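Local structure of RNA-binding protein RO60 (2NVO) at residues Arg364-Leu369 with Leu407-Ala412; Gly385-Met390 with Ser428-Ala433; Gly439-Ala444 with Val462-Glu467; Gln445-Ala450 with Thr476-Gln481; Ile493-Thr498 with Leu513-Phe518. The protein binds several small RNAs, including Y RNA, that accumulate during recovery from ultraviolet irradiation, and contributes to the resistance of Deinococcus radiodurans to ultraviolet irradiation. One frame throughout, in Å; residues are numbered along the deposited sequence.

Contact 1: Arg364-Leu369 with Leu407-Ala412; sequences RHLLAL and LTMGFA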
# COMPACT_ATOMS: atom_id res chain seq x y z
N ARG A 364 -24.05 4.05 0.10
CA ARG A 364 -24.47 5.27 0.74
C ARG A 364 -23.77 5.36 2.08
O ARG A 364 -23.92 4.49 2.92
CB ARG A 364 -25.99 5.31 0.89
CG ARG A 364 -26.71 5.15 -0.46
CD ARG A 364 -28.19 4.97 -0.27
NE ARG A 364 -28.71 5.97 0.65
CZ ARG A 364 -29.00 7.23 0.32
NH1 ARG A 364 -28.86 7.66 -0.94
NH2 ARG A 364 -29.46 8.05 1.25
N HIS A 365 -22.99 6.41 2.26
CA HIS A 365 -22.09 6.53 3.41
C HIS A 365 -22.61 7.55 4.39
O HIS A 365 -23.17 8.56 3.98
CB HIS A 365 -20.69 6.97 2.94
CG HIS A 365 -19.88 5.88 2.33
ND1 HIS A 365 -18.62 5.53 2.80
CD2 HIS A 365 -20.14 5.04 1.30
CE1 HIS A 365 -18.15 4.52 2.08
NE2 HIS A 365 -19.05 4.21 1.16
N LEU A 366 -22.41 7.30 5.68
CA LEU A 366 -22.56 8.32 6.70
C LEU A 366 -21.20 8.39 7.41
O LEU A 366 -20.76 7.39 7.98
CB LEU A 366 -23.65 7.94 7.71
CG LEU A 366 -24.00 8.96 8.78
CD1 LEU A 366 -24.49 10.24 8.18
CD2 LEU A 366 -25.06 8.42 9.77
N LEU A 367 -20.56 9.54 7.34
CA LEU A 367 -19.21 9.71 7.91
C LEU A 367 -19.38 10.50 9.19
O LEU A 367 -19.98 11.57 9.18
CB LEU A 367 -18.29 10.46 6.93
CG LEU A 367 -17.34 9.70 6.00
CD1 LEU A 367 -18.07 8.67 5.17
CD2 LEU A 367 -16.55 10.67 5.11
N ALA A 368 -18.93 9.94 10.30
CA ALA A 368 -19.04 10.61 11.59
C ALA A 368 -17.61 10.97 12.03
O ALA A 368 -16.80 10.09 12.28
CB ALA A 368 -19.70 9.67 12.56
N LEU A 369 -17.34 12.26 12.08
CA LEU A 369 -16.02 12.80 12.37
C LEU A 369 -15.92 13.24 13.82
O LEU A 369 -16.77 13.97 14.32
CB LEU A 369 -15.75 14.01 11.49
CG LEU A 369 -15.20 13.82 10.09
CD1 LEU A 369 -15.76 12.56 9.43
CD2 LEU A 369 -15.38 15.05 9.22
N LEU A 407 -23.12 11.69 3.86
CA LEU A 407 -23.53 12.77 4.71
C LEU A 407 -22.46 12.77 5.79
O LEU A 407 -22.09 11.70 6.24
CB LEU A 407 -24.89 12.45 5.32
CG LEU A 407 -25.36 13.26 6.52
CD1 LEU A 407 -25.55 14.71 6.16
CD2 LEU A 407 -26.69 12.69 7.04
N THR A 408 -21.97 13.95 6.19
CA THR A 408 -20.99 14.02 7.29
C THR A 408 -21.59 14.61 8.56
O THR A 408 -22.21 15.68 8.54
CB THR A 408 -19.75 14.84 6.93
OG1 THR A 408 -20.10 16.23 6.93
CG2 THR A 408 -19.23 14.43 5.56
N MET A 409 -21.43 13.88 9.66
CA MET A 409 -21.89 14.28 10.96
C MET A 409 -20.65 14.45 11.84
O MET A 409 -19.57 13.98 11.50
CB MET A 409 -22.79 13.20 11.56
CG MET A 409 -23.95 12.77 10.65
SD MET A 409 -25.17 14.11 10.56
CE MET A 409 -25.86 14.00 12.20
N GLY A 410 -20.84 15.09 12.99
CA GLY A 410 -19.76 15.32 13.93
C GLY A 410 -20.22 15.09 15.36
O GLY A 410 -21.41 15.28 15.67
N PHE A 411 -19.28 14.66 16.20
CA PHE A 411 -19.57 14.41 17.61
C PHE A 411 -19.36 15.72 18.39
O PHE A 411 -18.46 15.85 19.23
CB PHE A 411 -18.63 13.32 18.16
CG PHE A 411 -18.76 11.95 17.50
CD1 PHE A 411 -19.63 10.98 18.01
CD2 PHE A 411 -17.98 11.61 16.40
CE1 PHE A 411 -19.71 9.74 17.43
CE2 PHE A 411 -18.07 10.36 15.82
CZ PHE A 411 -18.93 9.43 16.34
N ALA A 412 -20.20 16.70 18.09
CA ALA A 412 -20.04 18.06 18.61
C ALA A 412 -20.84 18.29 19.90
O ALA A 412 -21.04 17.36 20.68
CB ALA A 412 -20.40 19.07 17.54
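The ring of F411 turns an edge to L369: its CD2 is 3.4 Å from L369 O, and that oxygen lies near the ring plane. A368 comes to the same ring obliquely, with CB 3.7 Å from F411 CE2. CG of F411 stands beside its own backbone N, anti to the carbonyl carbon (chi1 -62°), and since F411 N donates to L369 O at 3.2 Å, one oxygen meets both the amide and the ring edge. F415 adds an edge-to-face ring, and Q445 and P446 also touch F411. Between H365 and F411 five backbone hydrogen bonds zip the parallel pair, and L367 uses both its N-H and its C=O: its N reaches L407 O with an N-H...O angle of 170°, its O takes M409 N at 2.8 Å. These strands belong to a beta-alpha-beta unit of the VWFA-like domain, helix 388-402 providing the crossover; their short axes are inclined by 26°. L366 and L407 lie side by side, pointing the same way, and L366 CD1 comes within 3.5 Å of L407 CD2, tighter than usual for two carbons. The same L366 CD1 is 3.6 Å from M409 CG. W449 of helix 445-452 packs on M409 over this face, whereas L367, L369 and T408 point to the other face, against S396, A399 and L400 of the crossover helix.

Contact 2: Gly385-Met390 with Ser428-Ala433; sequences GLTPNM and SAMQKA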
# COMPACT_ATOMS: atom_id res chain seq x y z
N GLY A 385 2.60 17.08 9.35
CA GLY A 385 1.52 18.02 9.16
C GLY A 385 0.20 17.40 8.73
O GLY A 385 -0.81 18.10 8.67
N LEU A 386 0.17 16.10 8.43
CA LEU A 386 -1.12 15.49 8.03
C LEU A 386 -1.91 15.18 9.32
O LEU A 386 -1.82 14.10 9.84
CB LEU A 386 -0.91 14.21 7.22
CG LEU A 386 -2.21 13.53 6.73
CD1 LEU A 386 -3.06 14.49 5.94
CD2 LEU A 386 -1.91 12.28 5.89
N THR A 387 -2.63 16.16 9.83
CA THR A 387 -3.38 15.97 11.07
C THR A 387 -4.57 15.03 10.88
O THR A 387 -5.06 14.88 9.79
CB THR A 387 -3.88 17.29 11.63
OG1 THR A 387 -4.85 17.88 10.76
CG2 THR A 387 -2.71 18.26 11.85
N PRO A 388 -4.99 14.35 11.95
CA PRO A 388 -6.19 13.53 11.80
C PRO A 388 -7.36 14.36 11.24
O PRO A 388 -8.11 13.85 10.42
CB PRO A 388 -6.47 13.06 13.23
CG PRO A 388 -5.07 12.98 13.87
CD PRO A 388 -4.33 14.17 13.26
N ASN A 389 -7.47 15.62 11.65
CA ASN A 389 -8.52 16.52 11.17
C ASN A 389 -8.40 16.72 9.65
O ASN A 389 -9.37 16.58 8.93
CB ASN A 389 -8.47 17.86 11.93
CG ASN A 389 -9.29 18.96 11.27
OD1 ASN A 389 -10.52 18.86 11.10
ND2 ASN A 389 -8.62 20.06 10.93
N MET A 390 -7.19 16.98 9.18
CA MET A 390 -6.94 17.12 7.75
C MET A 390 -7.26 15.83 6.99
O MET A 390 -7.91 15.86 5.94
CB MET A 390 -5.50 17.56 7.50
CG MET A 390 -5.20 17.89 6.04
SD MET A 390 -3.46 18.27 5.75
CE MET A 390 -3.24 19.73 6.77
N SER A 428 -11.75 24.50 4.14
CA SER A 428 -13.04 24.83 4.73
C SER A 428 -13.69 23.61 5.40
O SER A 428 -14.36 23.73 6.42
CB SER A 428 -13.99 25.51 3.70
OG SER A 428 -14.28 24.66 2.61
N ALA A 429 -13.49 22.43 4.82
CA ALA A 429 -13.96 21.19 5.44
C ALA A 429 -13.26 20.94 6.79
O ALA A 429 -13.88 20.52 7.75
CB ALA A 429 -13.72 20.02 4.51
N MET A 430 -11.96 21.19 6.83
CA MET A 430 -11.22 21.03 8.08
C MET A 430 -11.84 21.87 9.20
O MET A 430 -12.01 21.39 10.32
CB MET A 430 -9.74 21.41 7.89
CG MET A 430 -8.92 20.33 7.20
SD MET A 430 -7.24 20.87 6.85
CE MET A 430 -6.63 21.14 8.52
N GLN A 431 -12.18 23.12 8.90
CA GLN A 431 -12.78 24.00 9.90
C GLN A 431 -14.18 23.56 10.33
O GLN A 431 -14.52 23.62 11.51
CB GLN A 431 -12.81 25.45 9.40
CG GLN A 431 -11.43 26.08 9.26
CD GLN A 431 -11.45 27.34 8.40
OE1 GLN A 431 -10.47 28.09 8.38
NE2 GLN A 431 -12.56 27.57 7.68
N LYS A 432 -14.99 23.09 9.37
CA LYS A 432 -16.30 22.55 9.71
C LYS A 432 -16.19 21.32 10.58
O LYS A 432 -17.13 20.98 11.28
CB LYS A 432 -17.11 22.23 8.44
CG LYS A 432 -17.60 23.48 7.72
CD LYS A 432 -18.34 23.15 6.41
CE LYS A 432 -18.81 24.44 5.72
NZ LYS A 432 -19.19 24.16 4.33
N ALA A 433 -15.02 20.67 10.55
CA ALA A 433 -14.76 19.47 11.33
C ALA A 433 -13.97 19.78 12.62
O ALA A 433 -13.21 18.95 13.09
CB ALA A 433 -14.00 18.47 10.50
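M430 lies against N389 and M390 at once. Its SD is 3.7 Å from M390 CG and nearly as close to M390 CB, which its CE also touches, so the sulfur and terminal methyl rest on the first half of the other methionine. M430 CG is also 3.8 Å from M390 CA, which brings the side chain close to the helix backbone. The bend at chi3 (63°) puts CE back over N389 and M390. The amide group of N389 faces the C-terminal turn of helix 426-432, close to M430 and A433. One shell further out, T387 stands at the N-cap of helix 388-402: its OG1 accepts from M390 N at 3.0 Å, with an N-H...O angle of 160°, and so fixes the first turn that carries N389 and M390. L319 and L323 of helix 315-326, in the TROVE region, touch M390, while A393, one turn on along helix 388-402, touches M430. Thus two helices of the VWFA-like domain meet beside a TROVE helix. Thioether packed on an alkyl chain is non-directional, so complementary shape, rather than bond geometry, sets how the two methionines lie.

Contact 3: Gly439-Ala444 with Val462-Glu467; sequences GGTDCA and VYTDNE. With CA (calcium ion), chain B.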
# COMPACT_ATOMS: atom_id res chain seq x y z
N GLY A 439 -18.45 16.08 22.10
CA GLY A 439 -18.86 15.00 22.96
C GLY A 439 -17.95 13.81 22.76
O GLY A 439 -17.03 13.87 21.96
N GLY A 440 -18.20 12.74 23.49
CA GLY A 440 -17.39 11.54 23.41
C GLY A 440 -17.49 10.94 22.02
O GLY A 440 -18.54 11.01 21.38
N THR A 441 -16.41 10.35 21.55
CA THR A 441 -16.43 9.74 20.23
C THR A 441 -17.05 8.33 20.31
O THR A 441 -16.36 7.33 20.36
CB THR A 441 -15.04 9.74 19.58
OG1 THR A 441 -14.65 11.11 19.39
CG2 THR A 441 -15.10 9.05 18.22
N ASP A 442 -18.38 8.29 20.31
CA ASP A 442 -19.10 7.03 20.51
C ASP A 442 -19.47 6.42 19.16
O ASP A 442 -20.36 6.93 18.48
CB ASP A 442 -20.38 7.31 21.31
CG ASP A 442 -21.20 6.07 21.58
OD1 ASP A 442 -20.89 4.97 21.10
OD2 ASP A 442 -22.21 6.21 22.31
N CYS A 443 -18.82 5.32 18.81
CA CYS A 443 -18.98 4.74 17.48
C CYS A 443 -20.35 4.09 17.29
O CYS A 443 -20.68 3.70 16.18
CB CYS A 443 -17.90 3.70 17.20
SG CYS A 443 -16.16 4.32 17.33
N ALA A 444 -21.12 3.93 18.37
CA ALA A 444 -22.47 3.39 18.24
C ALA A 444 -23.44 4.47 17.80
O ALA A 444 -24.44 4.22 17.13
CB ALA A 444 -22.93 2.76 19.56
N VAL A 462 -16.40 6.00 10.96
CA VAL A 462 -16.05 6.92 12.03
C VAL A 462 -14.58 7.29 11.89
O VAL A 462 -13.74 6.41 11.75
CB VAL A 462 -16.28 6.27 13.41
CG1 VAL A 462 -15.67 7.17 14.55
CG2 VAL A 462 -17.78 6.04 13.62
N TYR A 463 -14.28 8.58 11.95
CA TYR A 463 -12.90 9.02 11.92
C TYR A 463 -12.53 9.63 13.27
O TYR A 463 -13.19 10.57 13.73
CB TYR A 463 -12.69 10.03 10.79
CG TYR A 463 -12.57 9.38 9.43
CD1 TYR A 463 -11.38 8.77 9.04
CD2 TYR A 463 -13.64 9.39 8.53
CE1 TYR A 463 -11.25 8.17 7.79
CE2 TYR A 463 -13.53 8.79 7.27
CZ TYR A 463 -12.33 8.20 6.90
OH TYR A 463 -12.19 7.60 5.66
N THR A 464 -11.46 9.12 13.88
CA THR A 464 -10.96 9.65 15.14
C THR A 464 -9.42 9.65 15.11
O THR A 464 -8.82 9.25 14.12
CB THR A 464 -11.53 8.87 16.36
OG1 THR A 464 -11.20 9.56 17.58
CG2 THR A 464 -11.00 7.47 16.42
N ASP A 465 -8.78 10.17 16.16
CA ASP A 465 -7.32 10.11 16.19
C ASP A 465 -6.94 8.81 16.89
O ASP A 465 -6.63 7.80 16.25
CB ASP A 465 -6.67 11.36 16.82
CG ASP A 465 -7.43 11.90 18.04
OD1 ASP A 465 -8.33 11.23 18.58
OD2 ASP A 465 -7.12 13.03 18.44
N ASN A 466 -7.05 8.83 18.21
CA ASN A 466 -6.89 7.62 18.97
C ASN A 466 -7.83 7.60 20.18
O ASN A 466 -7.46 7.08 21.21
CB ASN A 466 -5.41 7.45 19.35
CG ASN A 466 -4.90 8.54 20.28
OD1 ASN A 466 -5.57 9.55 20.52
ND2 ASN A 466 -3.70 8.34 20.83
N GLU A 467 -9.04 8.16 20.06
CA GLU A 467 -9.90 8.32 21.23
C GLU A 467 -11.34 7.88 21.05
O GLU A 467 -12.26 8.69 21.24
CB GLU A 467 -9.86 9.76 21.75
CG GLU A 467 -8.48 10.21 22.12
CD GLU A 467 -8.49 11.44 23.01
OE1 GLU A 467 -7.81 11.41 24.03
OE2 GLU A 467 -9.15 12.44 22.71
CA CA B . -10.09 14.21 21.43
O HOH W 1 -13.70 10.50 22.49
O HOH W 2 -10.20 12.50 19.68
O HOH W 3 -12.32 13.70 22.38
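T441 packs tightly on the loop that carries E467: T441 CB lies 3.4 Å from E467 O. With OG1 anti to the carbonyl carbon (chi1 -63°), the methyl CG2 falls anti to the backbone N and points at strand 459-464, where it is 4.0 Å from T464 OG1. C443 extends this buried apolar side, its SG 4.0 Å from V462 CG1, with V494 behind it. Both threonine hydroxyls, those of T441 and T464, are hydrogen-bonded to D370 OD2, so one carboxylate oxygen ties the two segments together although no direct hydrogen bond links them. The other side is looser and built on water. Water 1 accepts from T441 N at 2.9 Å and donates to E467 O at 2.6 Å, bridging the backbones. The surrounding site is the MIDAS-like motif of the VWFA-like domain, in which loops at the C-terminal ends of the parallel strands surround a divalent cation. E467, exposed, extends from CG onward and binds the calcium through OE2 at 2.4 Å; S372 and S374 supply their hydroxyls, and waters 2 and 3 are further ligands. D465 acts from the second shell, its OD1 accepting from water 2 and its OD2 hydrogen-bonded to S374. T441, assigned to the cation site by similarity, stands back in this structure, with OG1 5.9 Å from the calcium. On the far side of the loop, A444 N donates to D442 OD1 from above the carboxylate plane, a capping bond just ahead of the turn into helix 445-452.

Contact 4: Gln445-Ala450 with Thr476-Gln481; sequences QPILWA and TVALDQ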
# COMPACT_ATOMS: atom_id res chain seq x y z
N GLN A 445 -23.12 5.70 18.18
CA GLN A 445 -24.06 6.80 18.07
C GLN A 445 -24.52 7.20 16.65
O GLN A 445 -25.70 7.54 16.45
CB GLN A 445 -23.50 8.00 18.85
CG GLN A 445 -24.41 9.20 18.85
CD GLN A 445 -23.92 10.28 19.79
OE1 GLN A 445 -22.73 10.38 20.09
NE2 GLN A 445 -24.85 11.11 20.26
N PRO A 446 -23.61 7.15 15.65
CA PRO A 446 -24.06 7.45 14.28
C PRO A 446 -25.10 6.43 13.83
O PRO A 446 -26.02 6.80 13.09
CB PRO A 446 -22.78 7.26 13.43
CG PRO A 446 -21.63 7.45 14.41
CD PRO A 446 -22.16 6.87 15.73
N ILE A 447 -24.94 5.19 14.26
CA ILE A 447 -25.84 4.11 13.86
C ILE A 447 -27.18 4.22 14.57
O ILE A 447 -28.23 4.00 13.97
CB ILE A 447 -25.22 2.75 14.13
CG1 ILE A 447 -23.84 2.66 13.47
CG2 ILE A 447 -26.13 1.62 13.61
CD1 ILE A 447 -22.98 1.58 14.03
N LEU A 448 -27.14 4.53 15.86
CA LEU A 448 -28.36 4.80 16.61
C LEU A 448 -29.08 6.01 15.99
O LEU A 448 -30.30 5.97 15.77
CB LEU A 448 -28.03 5.06 18.08
CG LEU A 448 -27.35 3.96 18.89
CD1 LEU A 448 -26.94 4.52 20.24
CD2 LEU A 448 -28.27 2.72 19.10
N TRP A 449 -28.33 7.06 15.68
CA TRP A 449 -28.91 8.27 15.13
C TRP A 449 -29.61 8.01 13.80
O TRP A 449 -30.73 8.47 13.59
CB TRP A 449 -27.85 9.36 14.95
CG TRP A 449 -28.38 10.64 14.34
CD1 TRP A 449 -28.98 11.68 15.00
CD2 TRP A 449 -28.32 11.03 12.96
NE1 TRP A 449 -29.30 12.68 14.12
CE2 TRP A 449 -28.92 12.31 12.86
CE3 TRP A 449 -27.84 10.41 11.79
CZ2 TRP A 449 -29.05 12.98 11.65
CZ3 TRP A 449 -27.97 11.09 10.58
CH2 TRP A 449 -28.56 12.36 10.52
N ALA A 450 -28.95 7.29 12.90
CA ALA A 450 -29.51 7.04 11.58
C ALA A 450 -30.82 6.25 11.68
O ALA A 450 -31.76 6.50 10.92
CB ALA A 450 -28.51 6.30 10.69
N THR A 476 -22.25 -3.10 18.18
CA THR A 476 -22.83 -4.36 17.69
C THR A 476 -24.35 -4.37 17.89
O THR A 476 -25.09 -4.76 17.00
CB THR A 476 -22.18 -5.63 18.35
OG1 THR A 476 -22.22 -5.53 19.78
CG2 THR A 476 -20.75 -5.81 17.90
N VAL A 477 -24.79 -3.97 19.08
CA VAL A 477 -26.20 -3.84 19.38
C VAL A 477 -26.84 -2.78 18.48
O VAL A 477 -27.93 -2.98 17.92
CB VAL A 477 -26.40 -3.48 20.88
CG1 VAL A 477 -27.82 -3.00 21.15
CG2 VAL A 477 -26.05 -4.68 21.75
N ALA A 478 -26.14 -1.65 18.32
CA ALA A 478 -26.59 -0.60 17.41
C ALA A 478 -26.85 -1.12 16.00
O ALA A 478 -27.89 -0.84 15.42
CB ALA A 478 -25.57 0.56 17.37
N LEU A 479 -25.90 -1.88 15.45
CA LEU A 479 -26.05 -2.39 14.10
C LEU A 479 -27.23 -3.36 13.97
O LEU A 479 -27.93 -3.36 12.95
CB LEU A 479 -24.76 -3.06 13.63
CG LEU A 479 -23.61 -2.10 13.30
CD1 LEU A 479 -22.29 -2.86 13.23
CD2 LEU A 479 -23.89 -1.38 11.99
N ASP A 480 -27.40 -4.21 14.98
CA ASP A 480 -28.55 -5.11 15.05
C ASP A 480 -29.87 -4.34 15.05
O ASP A 480 -30.77 -4.66 14.28
CB ASP A 480 -28.48 -5.98 16.31
CG ASP A 480 -27.30 -6.93 16.29
OD1 ASP A 480 -26.80 -7.24 15.19
OD2 ASP A 480 -26.87 -7.38 17.37
N GLN A 481 -29.96 -3.33 15.91
CA GLN A 481 -31.14 -2.48 15.99
C GLN A 481 -31.46 -1.78 14.68
O GLN A 481 -32.63 -1.65 14.32
CB GLN A 481 -31.03 -1.49 17.15
CG GLN A 481 -31.14 -2.14 18.51
CD GLN A 481 -30.97 -1.16 19.66
OE1 GLN A 481 -30.90 0.05 19.46
NE2 GLN A 481 -30.89 -1.69 20.87
O HOH W 4 -29.35 1.65 15.32
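I447 meets A478 and L479 through CB, CG2 and CD1. Its CB sits 3.9 Å from A478 CB, which points toward it. Next, CG2, anti to the backbone N, touches the backbone of the partner helix, 3.5 Å from A478 O. CG1 takes the other branch, beside its own N and anti to the carbonyl carbon (chi1 -54°), and carries CD1 onward. At the tip, CD1 meets the isopropyl end of L479, 3.7 Å from CD2. The short axes of the two helices are 8.7 Å apart and inclined by 21°, running nearly parallel, as expected for successive helices that flank the same side of a parallel sheet with strand 459-464 between them in the chain. F460 of that strand touches P446, I447 and A450, so the sheet closes the inner side of the contact. Further out, L448 brings CD2 to 3.9 Å from A478 CB, so the A478 methyl touches both I447 and L448. The same L448 CD2 also meets the amide oxygen OE1 of exposed Q481, at 3.8 Å. Water 4 spans the groove, donating to A478 O at 2.9 Å and more weakly to I447 O, and thereby gives two helix carbonyls a common partner. On the outer flank of helix 475-486, D480 forms a salt bridge with R509.

Contact 5: Ile493-Thr498 with Leu513-Phe518; sequences IVVGLT and LDVVGF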
# COMPACT_ATOMS: atom_id res chain seq x y z
N ILE A 493 -17.11 1.02 9.78
CA ILE A 493 -15.65 1.08 9.75
C ILE A 493 -15.27 2.12 10.79
O ILE A 493 -15.81 3.22 10.79
CB ILE A 493 -15.10 1.55 8.38
CG1 ILE A 493 -15.61 0.67 7.22
CG2 ILE A 493 -13.55 1.60 8.40
CD1 ILE A 493 -15.26 1.18 5.85
N VAL A 494 -14.39 1.75 11.71
CA VAL A 494 -13.83 2.70 12.67
C VAL A 494 -12.35 2.92 12.34
O VAL A 494 -11.55 1.98 12.35
CB VAL A 494 -14.02 2.19 14.13
CG1 VAL A 494 -13.43 3.21 15.13
CG2 VAL A 494 -15.50 1.97 14.41
N VAL A 495 -12.00 4.16 12.04
CA VAL A 495 -10.65 4.53 11.69
C VAL A 495 -9.99 5.32 12.84
O VAL A 495 -10.38 6.44 13.13
CB VAL A 495 -10.63 5.38 10.41
CG1 VAL A 495 -9.14 5.65 9.99
CG2 VAL A 495 -11.35 4.66 9.30
N GLY A 496 -9.00 4.70 13.48
CA GLY A 496 -8.16 5.41 14.43
C GLY A 496 -6.94 5.89 13.71
O GLY A 496 -5.94 5.15 13.61
N LEU A 497 -7.00 7.11 13.19
CA LEU A 497 -6.00 7.63 12.26
C LEU A 497 -4.57 7.65 12.83
O LEU A 497 -3.62 7.50 12.09
CB LEU A 497 -6.38 9.04 11.75
CG LEU A 497 -7.59 9.08 10.80
CD1 LEU A 497 -8.20 10.49 10.84
CD2 LEU A 497 -7.24 8.64 9.38
N THR A 498 -4.45 7.84 14.13
CA THR A 498 -3.13 7.78 14.79
C THR A 498 -3.10 6.73 15.90
O THR A 498 -2.26 6.80 16.79
CB THR A 498 -2.77 9.14 15.43
OG1 THR A 498 -3.83 9.53 16.32
CG2 THR A 498 -2.58 10.21 14.37
N LEU A 513 -15.17 -3.37 10.61
CA LEU A 513 -13.75 -3.28 10.31
C LEU A 513 -13.12 -2.18 11.15
O LEU A 513 -13.64 -1.07 11.19
CB LEU A 513 -13.55 -2.93 8.83
CG LEU A 513 -12.08 -2.72 8.42
CD1 LEU A 513 -11.38 -4.04 8.46
CD2 LEU A 513 -11.98 -2.09 7.02
N ASP A 514 -12.01 -2.49 11.81
CA ASP A 514 -11.21 -1.49 12.51
C ASP A 514 -9.96 -1.22 11.67
O ASP A 514 -9.27 -2.16 11.26
CB ASP A 514 -10.76 -2.01 13.88
CG ASP A 514 -11.88 -2.08 14.90
OD1 ASP A 514 -12.96 -1.50 14.66
OD2 ASP A 514 -11.68 -2.70 15.96
N VAL A 515 -9.68 0.05 11.41
CA VAL A 515 -8.47 0.45 10.74
C VAL A 515 -7.62 1.16 11.77
O VAL A 515 -7.99 2.23 12.27
CB VAL A 515 -8.76 1.43 9.60
CG1 VAL A 515 -7.44 1.89 8.92
CG2 VAL A 515 -9.74 0.80 8.59
N VAL A 516 -6.48 0.56 12.09
CA VAL A 516 -5.61 1.06 13.13
C VAL A 516 -4.45 1.79 12.45
O VAL A 516 -3.63 1.18 11.79
CB VAL A 516 -5.07 -0.09 14.00
CG1 VAL A 516 -4.22 0.45 15.16
CG2 VAL A 516 -6.23 -0.93 14.53
N GLY A 517 -4.40 3.10 12.62
CA GLY A 517 -3.47 3.93 11.88
C GLY A 517 -4.02 4.23 10.50
O GLY A 517 -5.21 4.06 10.22
N PHE A 518 -3.14 4.69 9.63
CA PHE A 518 -3.52 4.96 8.26
C PHE A 518 -2.29 4.84 7.40
O PHE A 518 -1.17 4.99 7.89
CB PHE A 518 -4.14 6.35 8.09
CG PHE A 518 -5.31 6.39 7.14
CD1 PHE A 518 -6.44 5.65 7.40
CD2 PHE A 518 -5.29 7.20 6.01
CE1 PHE A 518 -7.54 5.68 6.53
CE2 PHE A 518 -6.40 7.25 5.14
CZ PHE A 518 -7.52 6.49 5.41
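Strands 493-496 and 513-517 run parallel, their short axes 4.8 Å apart and inclined by 11°, and four hydrogen bonds join them: V494 N to L513 O, V515 N to V494 O, G496 N to V515 O and G517 N to G496 O. The last is 2.7 Å long and lies where G517 takes a positive phi. On the face with I493 and V515, I493 CG2 is 3.9 Å from V515 CG2, and V495 lies alongside V515, pointing the same way. CG1 of V495, anti to the backbone N (chi1 -175°), goes on to F518, 3.7 Å from CD1 of its ring. L497 covers one face of that ring: its CD2 sits 3.9 Å from the centroid, 21° off the normal and displaced towards the rim, a CH-pi contact. The pair forms part of the parallel core of the VWFA-like domain, next to strand 459-464; on its other flank strand 512-517 takes up strand 56-59, from the N-terminal part of the chain, beside V515 and V516. M526 and F529 of helix 522-530 rest on I493 and its neighbours, covering the face that carries I493, V495 and L513. On the reverse face V494 CB is 3.9 Å from D514 OD1; D514 OD2 accepts from the backbone N of I504 and of A505, tying the loop between the strands to the second one. Past the last bridge the carbonyl O of G517 is buried and has no partner in the model.

Along the chain, contact 1 opens at strand 364-369 and contact 2 opens inside its loop; contact 1 closes at 407-412, contact 2 only at 428-433, so the two cross. Contacts 3 and 4 cross likewise, opening at 439-444 and 445-450 and closing at 462-467 and 476-481. Contact 5 follows in series, opening at 493-498 and closing a short loop at 513-518, and none is nested. Contacts 1, 3 and 5 share one sheet: A368 O meets Y463 N, and V462 meets I493 and V495 by backbone bonds. Contact 4 packs on one face, P446 against A368. Contact 2 sits on the other face, where P388 touches D465 and L497.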